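Local coordinates for protein metallo-carboxypeptidase (Pseudomonas aeruginosa, PDB 4A39) that is a zinc-dependent carboxypeptidase of the M14 family, probably removing residues from the C-terminal ends of peptide or protein substrates, at residues Q301-E306 and L343-E348. Sequence-based numbering, arbitrary orientation.
Sequences QRFREE and LAFTIE. With GEM ((2-guanidinoethylmercapto)succinic acid), chain D.
Phe303 sets its CG anti to the backbone N (chi1 -177°), beside its carbonyl carbon, while Phe345 turns its CG anti to its own carbonyl carbon; the two side chains run past one another in opposite senses. Phe345 CD2 sits over one face of the Phe303 ring, toward its rim, and Phe345 CE2 comes within 3.4 Å of Phe303 CD1; the ring planes stand 39° apart. Leu343 CD2 meets Phe303 CB at 4.2 Å, and Ile347 CD1 lies 4.3 Å from Phe303 CE1. This is helix 294-308 packed on strand 343-350 of the mixed sheet in the alpha/beta carboxypeptidase fold, with helix 366-383 closing on Phe303 as well. The Arg304 chain runs out straight (chi2 and chi3 both anti) and lays the centre of its guanidinium over Phe345 CE1, the planes 66° apart; Arg304 NH2 donates a hydrogen bond to Ala283 O of the antiparallel neighbour strand 282-284. The strand's alternation sends Thr346 and Glu348 to the other face of the sheet, into the inhibitor pocket. There Thr346 CG2 presses tightly on GEM C6, at 3.1 Å, and Glu348, the predicted proton donor/acceptor, brings OE2 to 2.8 Å from GEM O12, so one of these acids probably holds a proton.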
# COMPACT_ATOMS: atom_id res chain seq x y z
N GLN A 301 20.68 -4.79 -6.71
CA GLN A 301 21.34 -5.70 -5.78
C GLN A 301 21.73 -4.92 -4.52
O GLN A 301 21.49 -5.37 -3.40
CB GLN A 301 22.59 -6.30 -6.44
CG GLN A 301 23.01 -7.68 -5.95
CD GLN A 301 23.40 -7.72 -4.50
OE1 GLN A 301 24.26 -6.97 -4.05
NE2 GLN A 301 22.76 -8.61 -3.74
N ARG A 302 22.32 -3.75 -4.72
CA ARG A 302 22.74 -2.89 -3.61
C ARG A 302 21.58 -2.52 -2.69
O ARG A 302 21.68 -2.61 -1.47
CB ARG A 302 23.38 -1.61 -4.16
CG ARG A 302 24.74 -1.80 -4.80
CD ARG A 302 25.82 -1.94 -3.74
NE ARG A 302 25.95 -0.73 -2.94
CZ ARG A 302 25.93 -0.71 -1.61
NH1 ARG A 302 25.79 -1.84 -0.93
NH2 ARG A 302 26.05 0.44 -0.96
N PHE A 303 20.46 -2.10 -3.29
CA PHE A 303 19.27 -1.71 -2.54
C PHE A 303 18.71 -2.86 -1.70
O PHE A 303 18.42 -2.68 -0.51
CB PHE A 303 18.19 -1.22 -3.51
CG PHE A 303 16.95 -0.72 -2.84
CD1 PHE A 303 15.93 -1.60 -2.48
CD2 PHE A 303 16.79 0.64 -2.55
CE1 PHE A 303 14.77 -1.15 -1.85
CE2 PHE A 303 15.64 1.10 -1.92
CZ PHE A 303 14.62 0.20 -1.57
N ARG A 304 18.55 -4.02 -2.32
CA ARG A 304 18.01 -5.18 -1.62
C ARG A 304 18.89 -5.62 -0.46
O ARG A 304 18.40 -5.94 0.62
CB ARG A 304 17.82 -6.35 -2.59
CG ARG A 304 16.61 -6.23 -3.50
CD ARG A 304 16.47 -7.47 -4.38
NE ARG A 304 15.24 -7.47 -5.16
CZ ARG A 304 15.20 -7.54 -6.49
NH1 ARG A 304 16.33 -7.60 -7.19
NH2 ARG A 304 14.04 -7.54 -7.12
N GLU A 305 20.20 -5.62 -0.69
CA GLU A 305 21.17 -6.03 0.33
C GLU A 305 21.19 -5.09 1.53
O GLU A 305 21.18 -5.52 2.68
CB GLU A 305 22.57 -6.12 -0.28
CG GLU A 305 23.55 -6.96 0.53
CD GLU A 305 24.84 -7.25 -0.22
OE1 GLU A 305 24.89 -7.00 -1.45
OE2 GLU A 305 25.80 -7.75 0.41
N GLU A 306 21.23 -3.79 1.25
CA GLU A 306 21.26 -2.80 2.32
C GLU A 306 19.94 -2.74 3.09
O GLU A 306 19.93 -2.53 4.30
CB GLU A 306 21.60 -1.41 1.76
CG GLU A 306 23.01 -1.30 1.18
CD GLU A 306 24.11 -1.34 2.24
OE1 GLU A 306 23.81 -1.48 3.44
OE2 GLU A 306 25.29 -1.23 1.85
N LEU A 343 16.89 3.71 -10.82
CA LEU A 343 16.63 2.55 -9.99
C LEU A 343 15.14 2.63 -9.69
O LEU A 343 14.63 3.69 -9.31
CB LEU A 343 17.44 2.65 -8.69
CG LEU A 343 17.17 1.58 -7.63
CD1 LEU A 343 17.46 0.20 -8.20
CD2 LEU A 343 18.04 1.84 -6.41
N ALA A 344 14.44 1.52 -9.88
CA ALA A 344 12.99 1.49 -9.66
C ALA A 344 12.54 0.14 -9.14
O ALA A 344 12.95 -0.90 -9.64
CB ALA A 344 12.26 1.81 -10.96
N PHE A 345 11.66 0.17 -8.14
CA PHE A 345 11.13 -1.04 -7.53
C PHE A 345 9.66 -0.92 -7.19
O PHE A 345 9.14 0.17 -6.95
CB PHE A 345 11.81 -1.34 -6.19
CG PHE A 345 13.16 -1.99 -6.29
CD1 PHE A 345 13.29 -3.29 -6.77
CD2 PHE A 345 14.29 -1.34 -5.80
CE1 PHE A 345 14.53 -3.93 -6.77
CE2 PHE A 345 15.53 -1.97 -5.79
CZ PHE A 345 15.65 -3.26 -6.27
N THR A 346 8.99 -2.07 -7.16
CA THR A 346 7.62 -2.14 -6.71
C THR A 346 7.88 -2.76 -5.34
O THR A 346 8.46 -3.85 -5.27
CB THR A 346 6.78 -3.13 -7.54
OG1 THR A 346 6.63 -2.63 -8.88
CG2 THR A 346 5.41 -3.30 -6.91
N ILE A 347 7.52 -2.07 -4.27
CA ILE A 347 7.73 -2.60 -2.92
C ILE A 347 6.45 -3.33 -2.53
O ILE A 347 5.36 -2.78 -2.67
CB ILE A 347 8.03 -1.47 -1.89
CG1 ILE A 347 9.33 -0.74 -2.27
CG2 ILE A 347 8.15 -2.06 -0.50
CD1 ILE A 347 10.56 -1.63 -2.27
N GLU A 348 6.60 -4.55 -2.04
CA GLU A 348 5.45 -5.37 -1.67
C GLU A 348 5.43 -5.82 -0.22
O GLU A 348 6.34 -6.51 0.24
CB GLU A 348 5.39 -6.61 -2.56
CG GLU A 348 5.21 -6.34 -4.05
CD GLU A 348 3.81 -5.91 -4.41
OE1 GLU A 348 2.90 -6.06 -3.57
OE2 GLU A 348 3.61 -5.43 -5.55
C8 GEM D . 1.75 -5.65 -9.12
S7 GEM D . 2.80 -4.21 -8.70
C6 GEM D . 4.38 -4.72 -9.45
C5 GEM D . 4.61 -6.23 -9.51
N3 GEM D . 3.73 -6.85 -10.50
C1 GEM D . 4.25 -7.42 -11.58
N4 GEM D . 5.57 -7.42 -11.75
N2 GEM D . 3.47 -7.99 -12.50
C9 GEM D . 0.53 -5.24 -9.94
O14 GEM D . 0.45 -4.05 -10.31
O15 GEM D . -0.30 -6.14 -10.19
C10 GEM D . 1.32 -6.41 -7.86
C11 GEM D . 0.47 -5.53 -6.93
O12 GEM D . 0.83 -5.45 -5.73
O13 GEM D . -0.52 -4.97 -7.44